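Local coordinates for 2-C-methyl-D-erythritol 4-phosphate cytidylyltransferase (Thermus thermophilus HB8, PDB 2PX7), which probably catalyses the transfer of a cytidylyl group from CTP to 2-C-methyl-D-erythritol 4-phosphate, releasing diphosphate, in isoprenoid biosynthesis by the DXP pathway, at residues K44-V49 / E77-L82; V28-A33 / A60-A65. One frame throughout, in Å; residues are numbered along the deposited sequence.

In the fold
From the N terminus the chain enters the mixed sheet on strand 27-31, passes through a loop that includes residues 44-49, and descends helix 54-61 to the turn 62-65. Contact 2 closes this first beta-alpha unit by setting the turn after the helix against the start of the strand. The chain then runs along strand 67-72, parallel to and beside 27-31, into the loop that carries 77-82, and contact 1 joins that loop to the earlier one. The segments alternate along the chain, so the two closures cross, neither nesting in the other. Their centres are 12 Å apart, and they meet where A45 CB lies 4.0 Å from A32 CB.

Contact 1 of 2, residues K44-V49 / E77-L82; sequences KAFLQV and EPPKGL
F46 and P79 approach from opposite directions, the phenyl ring from the loop that follows strand 27-31 and the pyrrolidine ring from the loop after strand 67-72. Both CB atoms point toward the other segment, and the far end of the aromatic ring does the touching. F46 CE1 lies 3.8 Å from P79 CG, with P79 CD a little farther off at 4.2 Å from the same F46 CE1. The proline meets the phenyl ring obliquely, one ring carbon against the pyrrolidine rim. A second approach, also oblique, brings F46 CZ to 3.6 Å from the carbonyl oxygen E77 O, and F46 CE2 stands 4.0 Å from E77 O. The E77 carboxylate leads away from the phenylalanine, so this residue meets the ring through its backbone. With F46 CG anti to its own carbonyl carbon (chi1 -53°), the ring extends across the gap while the backbones stay well apart: F46 CA and P79 CA, the closest pair of CA atoms, are 9.4 Å from each other. These loops follow two neighbouring parallel strands of the Rossmann-like alpha/beta fold of IspD cytidylyltransferases, and the contact bridges them at the surface. A short 3-10 segment includes K44 and A45, and L47 N is hydrogen-bonded to K44 O at 3.1 Å. K44, predicted to stabilise the transition state, takes no part; K44 NZ is hydrogen-bonded to I218 O. F46 also packs on L72 of strand 67-72, and P79 on L55 of helix 54-61.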
ATOM      1  N   LYS A  44     -14.770 -14.448   6.607  1.00 47.79           N
ATOM      2  CA  LYS A  44     -14.365 -13.104   6.165  1.00 46.55           C
ATOM      3  C   LYS A  44     -15.490 -12.314   5.479  1.00 45.73           C
ATOM      4  O   LYS A  44     -15.579 -11.087   5.621  1.00 44.69           O
ATOM      5  CB  LYS A  44     -13.148 -13.195   5.234  1.00 46.94           C
ATOM      6  CG  LYS A  44     -12.462 -11.859   4.942  1.00 47.71           C
ATOM      7  CD  LYS A  44     -11.874 -11.235   6.222  1.00 50.36           C
ATOM      8  CE  LYS A  44     -10.806 -10.180   5.929  1.00 51.18           C
ATOM      9  NZ  LYS A  44      -9.574 -10.755   5.296  1.00 52.41           N
ATOM     10  N   ALA A  45     -16.347 -13.021   4.743  1.00 44.66           N
ATOM     11  CA  ALA A  45     -17.455 -12.384   4.033  1.00 44.37           C
ATOM     12  C   ALA A  45     -18.433 -11.693   4.987  1.00 43.97           C
ATOM     13  O   ALA A  45     -19.071 -10.716   4.617  1.00 43.24           O
ATOM     14  CB  ALA A  45     -18.185 -13.394   3.174  1.00 44.05           C
ATOM     15  N   PHE A  46     -18.526 -12.203   6.211  1.00 44.56           N
ATOM     16  CA  PHE A  46     -19.429 -11.649   7.223  1.00 45.34           C
ATOM     17  C   PHE A  46     -18.733 -10.725   8.230  1.00 45.80           C
ATOM     18  O   PHE A  46     -19.298 -10.407   9.274  1.00 46.57           O
ATOM     19  CB  PHE A  46     -20.197 -12.769   7.953  1.00 45.14           C
ATOM     20  CG  PHE A  46     -20.930 -13.730   7.028  1.00 45.70           C
ATOM     21  CD1 PHE A  46     -21.425 -13.312   5.791  1.00 44.61           C
ATOM     22  CD2 PHE A  46     -21.149 -15.053   7.419  1.00 46.49           C
ATOM     23  CE1 PHE A  46     -22.098 -14.199   4.951  1.00 44.46           C
ATOM     24  CE2 PHE A  46     -21.831 -15.945   6.583  1.00 45.54           C
ATOM     25  CZ  PHE A  46     -22.301 -15.511   5.348  1.00 43.88           C
ATOM     26  N   LEU A  47     -17.513 -10.293   7.927  1.00 46.57           N
ATOM     27  CA  LEU A  47     -16.835  -9.293   8.762  1.00 46.85           C
ATOM     28  C   LEU A  47     -17.494  -7.927   8.570  1.00 47.27           C
ATOM     29  O   LEU A  47     -17.612  -7.438   7.440  1.00 47.08           O
ATOM     30  CB  LEU A  47     -15.333  -9.229   8.449  1.00 46.74           C
ATOM     31  CG  LEU A  47     -14.465  -8.244   9.252  1.00 47.12           C
ATOM     32  CD1 LEU A  47     -14.104  -8.784  10.632  1.00 46.70           C
ATOM     33  CD2 LEU A  47     -13.205  -7.894   8.477  1.00 47.01           C
ATOM     34  N   GLN A  48     -17.937  -7.329   9.675  1.00 47.77           N
ATOM     35  CA  GLN A  48     -18.566  -6.010   9.653  1.00 48.71           C
ATOM     36  C   GLN A  48     -17.532  -4.902   9.481  1.00 48.46           C
ATOM     37  O   GLN A  48     -16.502  -4.887  10.151  1.00 48.41           O
ATOM     38  CB  GLN A  48     -19.379  -5.755  10.935  1.00 48.98           C
ATOM     39  CG  GLN A  48     -20.816  -6.264  10.894  1.00 51.89           C
ATOM     40  CD  GLN A  48     -21.787  -5.289  10.252  1.00 54.85           C
ATOM     41  OE1 GLN A  48     -21.639  -4.071  10.364  1.00 57.83           O
ATOM     42  NE2 GLN A  48     -22.801  -5.825   9.579  1.00 56.35           N
ATOM     43  N   VAL A  49     -17.833  -3.979   8.577  1.00 48.43           N
ATOM     44  CA  VAL A  49     -17.020  -2.793   8.360  1.00 48.66           C
ATOM     45  C   VAL A  49     -18.000  -1.636   8.212  1.00 48.73           C
ATOM     46  O   VAL A  49     -18.614  -1.458   7.154  1.00 48.42           O
ATOM     47  CB  VAL A  49     -16.115  -2.917   7.081  1.00 48.69           C
ATOM     48  CG1 VAL A  49     -15.275  -1.662   6.879  1.00 48.95           C
ATOM     49  CG2 VAL A  49     -15.208  -4.148   7.153  1.00 47.89           C
ATOM     50  N   GLU A  77     -24.264 -20.010   6.240  1.00 52.09           N
ATOM     51  CA  GLU A  77     -25.574 -19.759   5.642  1.00 53.39           C
ATOM     52  C   GLU A  77     -25.600 -18.473   4.818  1.00 53.41           C
ATOM     53  O   GLU A  77     -25.316 -17.398   5.344  1.00 53.16           O
ATOM     54  CB  GLU A  77     -26.666 -19.705   6.722  1.00 54.09           C
ATOM     55  CG  GLU A  77     -27.293 -21.055   7.057  1.00 56.83           C
ATOM     56  CD  GLU A  77     -28.444 -21.424   6.130  1.00 61.37           C
ATOM     57  OE1 GLU A  77     -28.889 -20.556   5.332  1.00 63.08           O
ATOM     58  OE2 GLU A  77     -28.915 -22.585   6.205  1.00 62.87           O
ATOM     59  N   PRO A  78     -25.963 -18.579   3.524  1.00 53.74           N
ATOM     60  CA  PRO A  78     -26.101 -17.395   2.678  1.00 54.16           C
ATOM     61  C   PRO A  78     -27.126 -16.416   3.264  1.00 54.96           C
ATOM     62  O   PRO A  78     -28.165 -16.847   3.774  1.00 54.75           O
ATOM     63  CB  PRO A  78     -26.618 -17.970   1.358  1.00 54.20           C
ATOM     64  CG  PRO A  78     -26.175 -19.399   1.367  1.00 53.99           C
ATOM     65  CD  PRO A  78     -26.285 -19.818   2.789  1.00 53.67           C
ATOM     66  N   PRO A  79     -26.830 -15.104   3.216  1.00 55.69           N
ATOM     67  CA  PRO A  79     -27.796 -14.133   3.730  1.00 56.04           C
ATOM     68  C   PRO A  79     -28.972 -13.951   2.777  1.00 56.56           C
ATOM     69  O   PRO A  79     -28.824 -14.119   1.554  1.00 56.44           O
ATOM     70  CB  PRO A  79     -26.978 -12.840   3.846  1.00 56.31           C
ATOM     71  CG  PRO A  79     -25.542 -13.238   3.586  1.00 56.28           C
ATOM     72  CD  PRO A  79     -25.609 -14.449   2.724  1.00 55.32           C
ATOM     73  N   LYS A  80     -30.131 -13.615   3.341  1.00 57.10           N
ATOM     74  CA  LYS A  80     -31.378 -13.547   2.573  1.00 57.51           C
ATOM     75  C   LYS A  80     -31.556 -12.240   1.797  1.00 57.13           C
ATOM     76  O   LYS A  80     -31.223 -11.156   2.287  1.00 57.41           O
ATOM     77  CB  LYS A  80     -32.591 -13.773   3.488  1.00 57.96           C
ATOM     78  CG  LYS A  80     -32.727 -15.182   4.068  1.00 59.08           C
ATOM     79  CD  LYS A  80     -32.900 -16.249   2.984  1.00 61.02           C
ATOM     80  CE  LYS A  80     -33.062 -17.636   3.594  1.00 62.19           C
ATOM     81  NZ  LYS A  80     -31.938 -18.015   4.514  1.00 63.24           N
ATOM     82  N   GLY A  81     -32.072 -12.361   0.580  1.00 56.65           N
ATOM     83  CA  GLY A  81     -32.567 -11.209  -0.172  1.00 56.37           C
ATOM     84  C   GLY A  81     -31.554 -10.337  -0.884  1.00 55.85           C
ATOM     85  O   GLY A  81     -31.888  -9.247  -1.358  1.00 56.19           O
ATOM     86  N   LEU A  82     -30.313 -10.809  -0.964  1.00 55.20           N
ATOM     87  CA  LEU A  82     -29.272 -10.091  -1.691  1.00 53.99           C
ATOM     88  C   LEU A  82     -29.348 -10.498  -3.153  1.00 52.90           C
ATOM     89  O   LEU A  82     -29.887 -11.556  -3.479  1.00 53.37           O
ATOM     90  CB  LEU A  82     -27.899 -10.413  -1.103  1.00 54.28           C
ATOM     91  CG  LEU A  82     -27.753 -10.302   0.418  1.00 54.67           C
ATOM     92  CD1 LEU A  82     -26.431 -10.911   0.854  1.00 55.51           C
ATOM     93  CD2 LEU A  82     -27.869  -8.853   0.898  1.00 54.97           C
TER

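Contact 2 of 2, residues V28-A33 / A60-A65; sequences VLIPAA and AAFRDA
V28 lies across one face of the F62 ring, both methyls on the same side of its plane but doing different work. V28 CG1, anti to the backbone N (chi1 176°), sits over the F62 ring in a CH-pi contact, 4.1 Å from the ring centroid and 16° off the normal. V28 CG2 is displaced outward past the rim at CD1, 3.7 Å from F62 CD1. The same V28 CG2 is tightly packed against A65 CB at 3.5 Å, closer than carbons usually come. F62 is turned toward the strand by a chi1 of -64°, which sets its CG anti to its own carbonyl carbon. Farther along the strand, I30 adds a looser, oblique touch, I30 CD1 lying 4.4 Å from F62 CE2. F62 and A65 can both serve V28 because they are the ends of a type I beta turn, closed by A65 N bonding to F62 O at 3.1 Å. Helix 54-61 gives way at F62, the first residue to leave helical phi/psi, and the turn leads the chain into strand 67-72. Strand 27-31 lies inside the mixed sheet, its backbone hydrogen-bonded to E67 and L69 on one flank and to L110 and H112 on the other. The F62 ring rests on L110 of strand 108-111 and meets the ring of H112, while P31 packs on helix 93-103.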
ATOM      1  N   VAL A  28     -20.033 -11.643 -12.470  1.00 35.11           N
ATOM      2  CA  VAL A  28     -19.114 -11.344 -11.352  1.00 33.70           C
ATOM      3  C   VAL A  28     -18.897 -12.536 -10.403  1.00 31.89           C
ATOM      4  O   VAL A  28     -19.861 -13.084  -9.861  1.00 31.46           O
ATOM      5  CB  VAL A  28     -19.597 -10.097 -10.527  1.00 32.95           C
ATOM      6  CG1 VAL A  28     -18.711  -9.863  -9.339  1.00 32.92           C
ATOM      7  CG2 VAL A  28     -19.665  -8.835 -11.400  1.00 32.26           C
ATOM      8  N   LEU A  29     -17.637 -12.929 -10.198  1.00 29.47           N
ATOM      9  CA  LEU A  29     -17.324 -14.061  -9.308  1.00 27.94           C
ATOM     10  C   LEU A  29     -16.649 -13.578  -8.047  1.00 27.44           C
ATOM     11  O   LEU A  29     -15.617 -12.914  -8.121  1.00 27.03           O
ATOM     12  CB  LEU A  29     -16.451 -15.119 -10.010  1.00 27.46           C
ATOM     13  CG  LEU A  29     -16.773 -15.435 -11.479  1.00 27.19           C
ATOM     14  CD1 LEU A  29     -15.831 -16.529 -12.023  1.00 26.15           C
ATOM     15  CD2 LEU A  29     -18.232 -15.866 -11.617  1.00 28.16           C
ATOM     16  N   ILE A  30     -17.241 -13.917  -6.902  1.00 27.14           N
ATOM     17  CA  ILE A  30     -16.734 -13.544  -5.583  1.00 28.15           C
ATOM     18  C   ILE A  30     -16.301 -14.786  -4.768  1.00 29.17           C
ATOM     19  O   ILE A  30     -17.106 -15.350  -4.015  1.00 29.12           O
ATOM     20  CB  ILE A  30     -17.799 -12.707  -4.774  1.00 27.81           C
ATOM     21  CG1 ILE A  30     -18.403 -11.546  -5.604  1.00 26.50           C
ATOM     22  CG2 ILE A  30     -17.278 -12.294  -3.382  1.00 27.34           C
ATOM     23  CD1 ILE A  30     -17.416 -10.432  -6.135  1.00 25.29           C
ATOM     24  N   PRO A  31     -15.021 -15.206  -4.896  1.00 30.59           N
ATOM     25  CA  PRO A  31     -14.533 -16.381  -4.146  1.00 32.10           C
ATOM     26  C   PRO A  31     -14.279 -16.083  -2.674  1.00 33.90           C
ATOM     27  O   PRO A  31     -13.134 -16.044  -2.259  1.00 34.95           O
ATOM     28  CB  PRO A  31     -13.212 -16.723  -4.854  1.00 32.03           C
ATOM     29  CG  PRO A  31     -12.704 -15.357  -5.372  1.00 30.41           C
ATOM     30  CD  PRO A  31     -13.963 -14.603  -5.746  1.00 31.02           C
ATOM     31  N   ALA A  32     -15.336 -15.889  -1.894  1.00 36.27           N
ATOM     32  CA  ALA A  32     -15.223 -15.514  -0.476  1.00 38.30           C
ATOM     33  C   ALA A  32     -15.315 -16.698   0.505  1.00 39.97           C
ATOM     34  O   ALA A  32     -16.158 -16.699   1.413  1.00 40.60           O
ATOM     35  CB  ALA A  32     -16.291 -14.482  -0.135  1.00 37.75           C
ATOM     36  N   ALA A  33     -14.463 -17.701   0.357  1.00 41.98           N
ATOM     37  CA  ALA A  33     -14.591 -18.855   1.252  1.00 44.10           C
ATOM     38  C   ALA A  33     -13.567 -18.929   2.416  1.00 45.73           C
ATOM     39  O   ALA A  33     -13.518 -19.924   3.168  1.00 46.99           O
ATOM     40  CB  ALA A  33     -14.686 -20.152   0.459  1.00 43.51           C
ATOM     41  N   ALA A  60     -22.820  -4.224  -3.310  1.00 38.21           N
ATOM     42  CA  ALA A  60     -23.121  -2.843  -3.694  1.00 38.22           C
ATOM     43  C   ALA A  60     -22.228  -2.341  -4.832  1.00 38.38           C
ATOM     44  O   ALA A  60     -22.712  -1.702  -5.764  1.00 38.46           O
ATOM     45  CB  ALA A  60     -23.027  -1.911  -2.467  1.00 38.29           C
ATOM     46  N   ALA A  61     -20.927  -2.643  -4.767  1.00 38.84           N
ATOM     47  CA  ALA A  61     -19.975  -2.250  -5.820  1.00 38.55           C
ATOM     48  C   ALA A  61     -20.285  -2.854  -7.196  1.00 38.94           C
ATOM     49  O   ALA A  61     -19.980  -2.248  -8.238  1.00 38.60           O
ATOM     50  CB  ALA A  61     -18.549  -2.584  -5.406  1.00 38.66           C
ATOM     51  N   PHE A  62     -20.902  -4.037  -7.201  1.00 38.91           N
ATOM     52  CA  PHE A  62     -21.238  -4.714  -8.445  1.00 39.36           C
ATOM     53  C   PHE A  62     -22.758  -4.811  -8.695  1.00 40.69           C
ATOM     54  O   PHE A  62     -23.229  -5.739  -9.353  1.00 40.42           O
ATOM     55  CB  PHE A  62     -20.579  -6.111  -8.467  1.00 38.44           C
ATOM     56  CG  PHE A  62     -19.072  -6.072  -8.478  1.00 36.94           C
ATOM     57  CD1 PHE A  62     -18.380  -5.799  -9.647  1.00 34.22           C
ATOM     58  CD2 PHE A  62     -18.350  -6.293  -7.315  1.00 34.98           C
ATOM     59  CE1 PHE A  62     -16.982  -5.767  -9.656  1.00 34.52           C
ATOM     60  CE2 PHE A  62     -16.962  -6.256  -7.323  1.00 34.24           C
ATOM     61  CZ  PHE A  62     -16.278  -5.990  -8.497  1.00 33.22           C
ATOM     62  N   ARG A  63     -23.528  -3.843  -8.200  1.00 42.05           N
ATOM     63  CA  ARG A  63     -24.991  -3.974  -8.244  1.00 43.78           C
ATOM     64  C   ARG A  63     -25.583  -3.831  -9.651  1.00 42.88           C
ATOM     65  O   ARG A  63     -26.688  -4.281  -9.915  1.00 42.98           O
ATOM     66  CB  ARG A  63     -25.672  -3.059  -7.209  1.00 44.07           C
ATOM     67  CG  ARG A  63     -25.872  -1.605  -7.601  1.00 45.75           C
ATOM     68  CD  ARG A  63     -26.660  -0.891  -6.483  1.00 47.58           C
ATOM     69  NE  ARG A  63     -25.863   0.132  -5.798  1.00 55.28           N
ATOM     70  CZ  ARG A  63     -25.862   0.361  -4.484  1.00 57.97           C
ATOM     71  NH1 ARG A  63     -26.596  -0.385  -3.654  1.00 58.44           N
ATOM     72  NH2 ARG A  63     -25.094   1.334  -3.991  1.00 59.47           N
ATOM     73  N   ASP A  64     -24.811  -3.245 -10.554  1.00 42.63           N
ATOM     74  CA  ASP A  64     -25.185  -3.125 -11.954  1.00 42.58           C
ATOM     75  C   ASP A  64     -24.852  -4.353 -12.815  1.00 41.57           C
ATOM     76  O   ASP A  64     -25.200  -4.382 -14.002  1.00 41.37           O
ATOM     77  CB  ASP A  64     -24.515  -1.882 -12.551  1.00 43.26           C
ATOM     78  CG  ASP A  64     -25.119  -0.593 -12.028  1.00 46.59           C
ATOM     79  OD1 ASP A  64     -26.358  -0.558 -11.836  1.00 49.23           O
ATOM     80  OD2 ASP A  64     -24.357   0.379 -11.809  1.00 49.86           O
ATOM     81  N   ALA A  65     -24.178  -5.349 -12.228  1.00 40.13           N
ATOM     82  CA  ALA A  65     -23.792  -6.570 -12.953  1.00 39.08           C
ATOM     83  C   ALA A  65     -24.982  -7.478 -13.209  1.00 38.33           C
ATOM     84  O   ALA A  65     -25.847  -7.627 -12.346  1.00 37.98           O
ATOM     85  CB  ALA A  65     -22.703  -7.330 -12.197  1.00 38.23           C
TER